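Local structure of fat acid-binding protein (Eubacterium ventriosum, 3NYI) at residues D75-Q83 and D113-V121. The protein probably binds fatty acids as a member of the DegV family, and holds a stearic acid molecule in the crystal. Residues are numbered along the deposited sequence; the frame is centred on the assembly and turned at random. Where two conformers were deposited one is given.
Sequences DVFRSFVEQ and DYPDANICV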
ATOM      1  N   ASP A  75      16.293  10.568 -10.958  1.00 35.85           N
ATOM      2  CA  ASP A  75      16.968   9.731 -11.950  1.00 41.04           C
ATOM      3  C   ASP A  75      15.979   8.878 -12.765  1.00 39.21           C
ATOM      4  O   ASP A  75      16.147   8.691 -13.971  1.00 43.29           O
ATOM      5  CB  ASP A  75      18.036   8.856 -11.287  1.00 44.81           C
ATOM      6  CG  ASP A  75      19.234   9.667 -10.764  1.00 51.22           C
ATOM      7  OD1 ASP A  75      19.395  10.859 -11.118  1.00 46.61           O
ATOM      8  OD2 ASP A  75      20.027   9.101  -9.988  1.00 51.87           O
ATOM      9  N   VAL A  76      14.938   8.368 -12.116  1.00 38.63           N
ATOM     10  CA  VAL A  76      13.904   7.632 -12.844  1.00 32.61           C
ATOM     11  C   VAL A  76      13.118   8.569 -13.765  1.00 37.69           C
ATOM     12  O   VAL A  76      12.963   8.290 -14.960  1.00 37.76           O
ATOM     13  CB  VAL A  76      12.961   6.890 -11.874  1.00 37.48           C
ATOM     14  CG1 VAL A  76      11.780   6.266 -12.621  1.00 36.04           C
ATOM     15  CG2 VAL A  76      13.742   5.834 -11.106  1.00 37.96           C
ATOM     16  N   PHE A  77      12.636   9.688 -13.223  1.00 30.39           N
ATOM     17  CA  PHE A  77      11.890  10.639 -14.047  1.00 39.94           C
ATOM     18  C   PHE A  77      12.719  11.074 -15.256  1.00 42.24           C
ATOM     19  O   PHE A  77      12.223  11.114 -16.382  1.00 39.91           O
ATOM     20  CB  PHE A  77      11.473  11.883 -13.252  1.00 39.44           C
ATOM     21  CG  PHE A  77      10.528  11.604 -12.103  1.00 35.54           C
ATOM     22  CD1 PHE A  77       9.914  10.370 -11.954  1.00 29.83           C
ATOM     23  CD2 PHE A  77      10.246  12.602 -11.179  1.00 29.15           C
ATOM     24  CE1 PHE A  77       9.049  10.129 -10.894  1.00 30.15           C
ATOM     25  CE2 PHE A  77       9.390  12.377 -10.117  1.00 29.32           C
ATOM     26  CZ  PHE A  77       8.782  11.136  -9.975  1.00 32.67           C
ATOM     27  N   ARG A  78      13.982  11.400 -15.010  1.00 39.43           N
ATOM     28  CA  ARG A  78      14.866  11.907 -16.052  0.53 40.86           C
ATOM     29  C   ARG A  78      15.051  10.916 -17.199  1.00 44.32           C
ATOM     30  O   ARG A  78      14.958  11.283 -18.370  1.00 43.22           O
ATOM     31  CB  ARG A  78      16.228  12.283 -15.459  0.53 40.42           C
ATOM     32  CG  ARG A  78      16.863  13.499 -16.103  0.53 46.72           C
ATOM     33  CD  ARG A  78      18.269  13.743 -15.577  0.53 48.14           C
ATOM     34  NE  ARG A  78      18.313  13.798 -14.117  0.53 47.13           N
ATOM     35  CZ  ARG A  78      18.208  14.915 -13.403  0.53 47.59           C
ATOM     36  NH1 ARG A  78      18.046  16.088 -14.009  0.53 46.71           N
ATOM     37  NH2 ARG A  78      18.269  14.858 -12.077  0.53 44.35           N
ATOM     38  N   SER A  79      15.306   9.656 -16.866  1.00 45.17           N
ATOM     39  CA  SER A  79      15.567   8.654 -17.894  1.00 46.70           C
ATOM     40  C   SER A  79      14.359   8.429 -18.806  1.00 52.42           C
ATOM     41  O   SER A  79      14.515   8.250 -20.014  1.00 54.59           O
ATOM     42  CB  SER A  79      16.028   7.335 -17.268  1.00 55.63           C
ATOM     43  OG  SER A  79      14.957   6.668 -16.620  1.00 70.48           O
ATOM     44  N   PHE A  80      13.157   8.442 -18.236  1.00 40.74           N
ATOM     45  CA  PHE A  80      11.951   8.319 -19.046  1.00 40.96           C
ATOM     46  C   PHE A  80      11.715   9.576 -19.886  1.00 44.29           C
ATOM     47  O   PHE A  80      11.427   9.486 -21.082  1.00 42.54           O
ATOM     48  CB  PHE A  80      10.721   8.027 -18.170  1.00 31.89           C
ATOM     49  CG  PHE A  80      10.706   6.644 -17.577  1.00 41.38           C
ATOM     50  CD1 PHE A  80      11.018   5.534 -18.351  1.00 46.44           C
ATOM     51  CD2 PHE A  80      10.357   6.448 -16.245  1.00 40.88           C
ATOM     52  CE1 PHE A  80      10.997   4.252 -17.809  1.00 44.29           C
ATOM     53  CE2 PHE A  80      10.333   5.167 -15.697  1.00 41.55           C
ATOM     54  CZ  PHE A  80      10.653   4.071 -16.481  1.00 41.54           C
ATOM     55  N   VAL A  81      11.847  10.743 -19.258  1.00 40.66           N
ATOM     56  CA  VAL A  81      11.571  12.022 -19.918  1.00 45.52           C
ATOM     57  C   VAL A  81      12.493  12.328 -21.115  1.00 48.61           C
ATOM     58  O   VAL A  81      12.058  12.894 -22.123  1.00 45.24           O
ATOM     59  CB  VAL A  81      11.622  13.191 -18.913  1.00 45.55           C
ATOM     60  CG1 VAL A  81      11.862  14.505 -19.630  1.00 49.38           C
ATOM     61  CG2 VAL A  81      10.329  13.244 -18.103  1.00 46.28           C
ATOM     62  N   GLU A  82      13.763  11.963 -21.011  1.00 48.66           N
ATOM     63  CA  GLU A  82      14.668  12.209 -22.128  1.00 56.41           C
ATOM     64  C   GLU A  82      14.345  11.273 -23.292  1.00 57.11           C
ATOM     65  O   GLU A  82      14.813  11.475 -24.414  1.00 63.05           O
ATOM     66  CB  GLU A  82      16.130  12.093 -21.699  1.00 61.27           C
ATOM     67  CG  GLU A  82      16.510  10.755 -21.106  1.00 75.01           C
ATOM     68  CD  GLU A  82      17.852  10.804 -20.392  1.00 91.09           C
ATOM     69  OE1 GLU A  82      18.574   9.785 -20.417  1.00 99.89           O
ATOM     70  OE2 GLU A  82      18.187  11.861 -19.812  1.00 89.37           O
ATOM     71  N   GLN A  83      13.534  10.257 -23.019  1.00 50.16           N
ATOM     72  CA  GLN A  83      13.045   9.363 -24.063  1.00 58.62           C
ATOM     73  C   GLN A  83      11.706   9.840 -24.623  1.00 58.01           C
ATOM     74  O   GLN A  83      11.151   9.220 -25.530  1.00 58.25           O
ATOM     75  CB  GLN A  83      12.885   7.938 -23.533  1.00 61.98           C
ATOM     76  CG  GLN A  83      14.176   7.213 -23.226  1.00 69.63           C
ATOM     77  CD  GLN A  83      13.926   5.821 -22.672  1.00 77.07           C
ATOM     78  OE1 GLN A  83      13.799   4.852 -23.424  1.00 82.27           O
ATOM     79  NE2 GLN A  83      13.844   5.717 -21.348  1.00 73.20           N
ATOM     80  N   ASP A 113      16.243  20.657 -16.349  1.00 63.21           N
ATOM     81  CA  ASP A 113      16.994  20.106 -17.471  1.00 64.27           C
ATOM     82  C   ASP A 113      16.109  19.707 -18.659  1.00 68.22           C
ATOM     83  O   ASP A 113      16.587  19.626 -19.791  1.00 73.70           O
ATOM     84  CB  ASP A 113      17.840  18.914 -17.014  1.00 71.63           C
ATOM     85  CG  ASP A 113      18.816  19.278 -15.903  1.00 80.23           C
ATOM     86  OD1 ASP A 113      18.954  20.480 -15.587  1.00 78.31           O
ATOM     87  OD2 ASP A 113      19.447  18.357 -15.346  1.00 84.35           O
ATOM     88  N   TYR A 114      14.826  19.452 -18.404  1.00 60.81           N
ATOM     89  CA  TYR A 114      13.899  19.077 -19.476  1.00 60.44           C
ATOM     90  C   TYR A 114      12.559  19.800 -19.349  1.00 58.82           C
ATOM     91  O   TYR A 114      11.557  19.197 -18.968  1.00 55.81           O
ATOM     92  CB  TYR A 114      13.670  17.564 -19.489  1.00 58.09           C
ATOM     93  CG  TYR A 114      14.934  16.737 -19.592  1.00 62.91           C
ATOM     94  CD1 TYR A 114      15.370  16.239 -20.815  1.00 69.10           C
ATOM     95  CD2 TYR A 114      15.685  16.446 -18.465  1.00 65.32           C
ATOM     96  CE1 TYR A 114      16.525  15.477 -20.905  1.00 74.42           C
ATOM     97  CE2 TYR A 114      16.837  15.689 -18.545  1.00 72.75           C
ATOM     98  CZ  TYR A 114      17.254  15.205 -19.763  1.00 77.80           C
ATOM     99  OH  TYR A 114      18.405  14.451 -19.827  1.00 79.93           O
ATOM    100  N   PRO A 115      12.530  21.092 -19.705  1.00 62.19           N
ATOM    101  CA  PRO A 115      11.391  21.986 -19.452  1.00 65.03           C
ATOM    102  C   PRO A 115      10.095  21.566 -20.155  1.00 63.19           C
ATOM    103  O   PRO A 115       9.017  22.024 -19.773  1.00 52.16           O
ATOM    104  CB  PRO A 115      11.867  23.332 -20.016  1.00 71.85           C
ATOM    105  CG  PRO A 115      13.350  23.193 -20.194  1.00 70.89           C
ATOM    106  CD  PRO A 115      13.582  21.752 -20.494  1.00 67.79           C
ATOM    107  N   ASP A 116      10.193  20.728 -21.180  1.00 66.00           N
ATOM    108  CA  ASP A 116       8.990  20.268 -21.871  1.00 83.19           C
ATOM    109  C   ASP A 116       8.637  18.827 -21.501  1.00 84.33           C
ATOM    110  O   ASP A 116       8.142  18.062 -22.329  1.00 93.86           O
ATOM    111  CB  ASP A 116       9.125  20.437 -23.391  1.00 97.63           C
ATOM    112  CG  ASP A 116      10.394  19.810 -23.942  1.00106.26           C
ATOM    113  OD1 ASP A 116      11.250  19.378 -23.138  1.00109.14           O
ATOM    114  OD2 ASP A 116      10.534  19.756 -25.184  1.00104.02           O
ATOM    115  N   ALA A 117       8.888  18.468 -20.246  1.00 69.06           N
ATOM    116  CA  ALA A 117       8.645  17.111 -19.773  1.00 66.29           C
ATOM    117  C   ALA A 117       7.268  16.998 -19.140  1.00 55.27           C
ATOM    118  O   ALA A 117       6.797  17.938 -18.500  1.00 47.77           O
ATOM    119  CB  ALA A 117       9.711  16.705 -18.775  1.00 66.52           C
ATOM    120  N   ASN A 118       6.623  15.848 -19.315  1.00 52.04           N
ATOM    121  CA  ASN A 118       5.330  15.612 -18.675  1.00 46.18           C
ATOM    122  C   ASN A 118       5.422  14.624 -17.510  1.00 39.81           C
ATOM    123  O   ASN A 118       5.554  13.420 -17.714  1.00 37.91           O
ATOM    124  CB  ASN A 118       4.288  15.133 -19.683  1.00 59.25           C
ATOM    125  CG  ASN A 118       2.926  14.910 -19.042  1.00 75.29           C
ATOM    126  OD1 ASN A 118       2.032  15.749 -19.160  1.00 81.39           O
ATOM    127  ND2 ASN A 118       2.768  13.786 -18.342  1.00 82.78           N
ATOM    128  N   ILE A 119       5.349  15.148 -16.294  1.00 35.74           N
ATOM    129  CA  ILE A 119       5.461  14.334 -15.092  1.00 31.94           C
ATOM    130  C   ILE A 119       4.296  14.669 -14.175  1.00 39.34           C
ATOM    131  O   ILE A 119       4.131  15.816 -13.771  1.00 40.21           O
ATOM    132  CB  ILE A 119       6.777  14.621 -14.339  1.00 30.37           C
ATOM    133  CG1 ILE A 119       7.984  14.370 -15.240  1.00 35.49           C
ATOM    134  CG2 ILE A 119       6.870  13.777 -13.066  1.00 32.85           C
ATOM    135  CD1 ILE A 119       9.314  14.757 -14.591  1.00 38.30           C
ATOM    136  N   CYS A 120       3.488  13.664 -13.860  1.00 30.53           N
ATOM    137  CA  CYS A 120       2.358  13.826 -12.952  1.00 29.86           C
ATOM    138  C   CYS A 120       2.614  13.028 -11.662  1.00 32.15           C
ATOM    139  O   CYS A 120       2.809  11.816 -11.710  1.00 34.30           O
ATOM    140  CB  CYS A 120       1.067  13.352 -13.632  1.00 28.82           C
ATOM    141  SG  CYS A 120      -0.339  13.283 -12.508  1.00 38.12           S
ATOM    142  N   VAL A 121       2.641  13.707 -10.519  1.00 31.16           N
ATOM    143  CA  VAL A 121       2.913  13.031  -9.245  1.00 25.75           C
ATOM    144  C   VAL A 121       1.608  12.964  -8.466  1.00 30.18           C
ATOM    145  O   VAL A 121       0.936  13.978  -8.282  1.00 31.91           O
ATOM    146  CB  VAL A 121       3.995  13.761  -8.416  1.00 24.57           C
ATOM    147  CG1 VAL A 121       4.192  13.084  -7.048  1.00 22.77           C
ATOM    148  CG2 VAL A 121       5.311  13.800  -9.185  1.00 26.02           C
TER
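Tyr114 leans across the C-terminal part of helix 70-81, which packs on a mixed sheet beside the parallel strands 87-91 and 119-123, a beta-alpha-beta unit joined by crossover helix 99-113; helix 75-81 runs roughly antiparallel to strand 119-121, 147° between their directions. The tyrosine ring lies against Val81, Arg78 and Glu82: Val81 CG1 packs on Tyr114 CB, at the root of the ring, Glu82 CB approaches CE1, and, in the modelled conformer, one of two, the aliphatic part of Arg78 crosses it at about a right angle, with CG near Tyr114 CE2. With CG of Tyr114 anti to the carbonyl carbon (chi1 -55°), Tyr114 OH comes to 2.6 Å from Glu82 OE2, donating a weak hydrogen bond. Replacing this tyrosine with an alanine would probably leave the Glu82 carboxylate without that donor and open a gap beside Val81 and the Arg78 methylenes. Beyond the ring, the same Arg78 conformer bends at chi3 and brings NH1 to 3.0 Å from Asp113 OD2, a provisional salt bridge at the partly exposed border. Deeper in, Val81 CG2 sits 3.9 Å from Ile119 CG1, while Phe77 reaches into the layer between helix and sheet, where Val110, Val87 and Cys89 also touch it. Ile119 reaches Phe77 with two branches: CD1 meets Phe77 CB at 3.8 Å, and CG2 makes a CH-pi contact over the ring face, 4.2 Å from the centroid and offset toward the rim near CD2 and CE2.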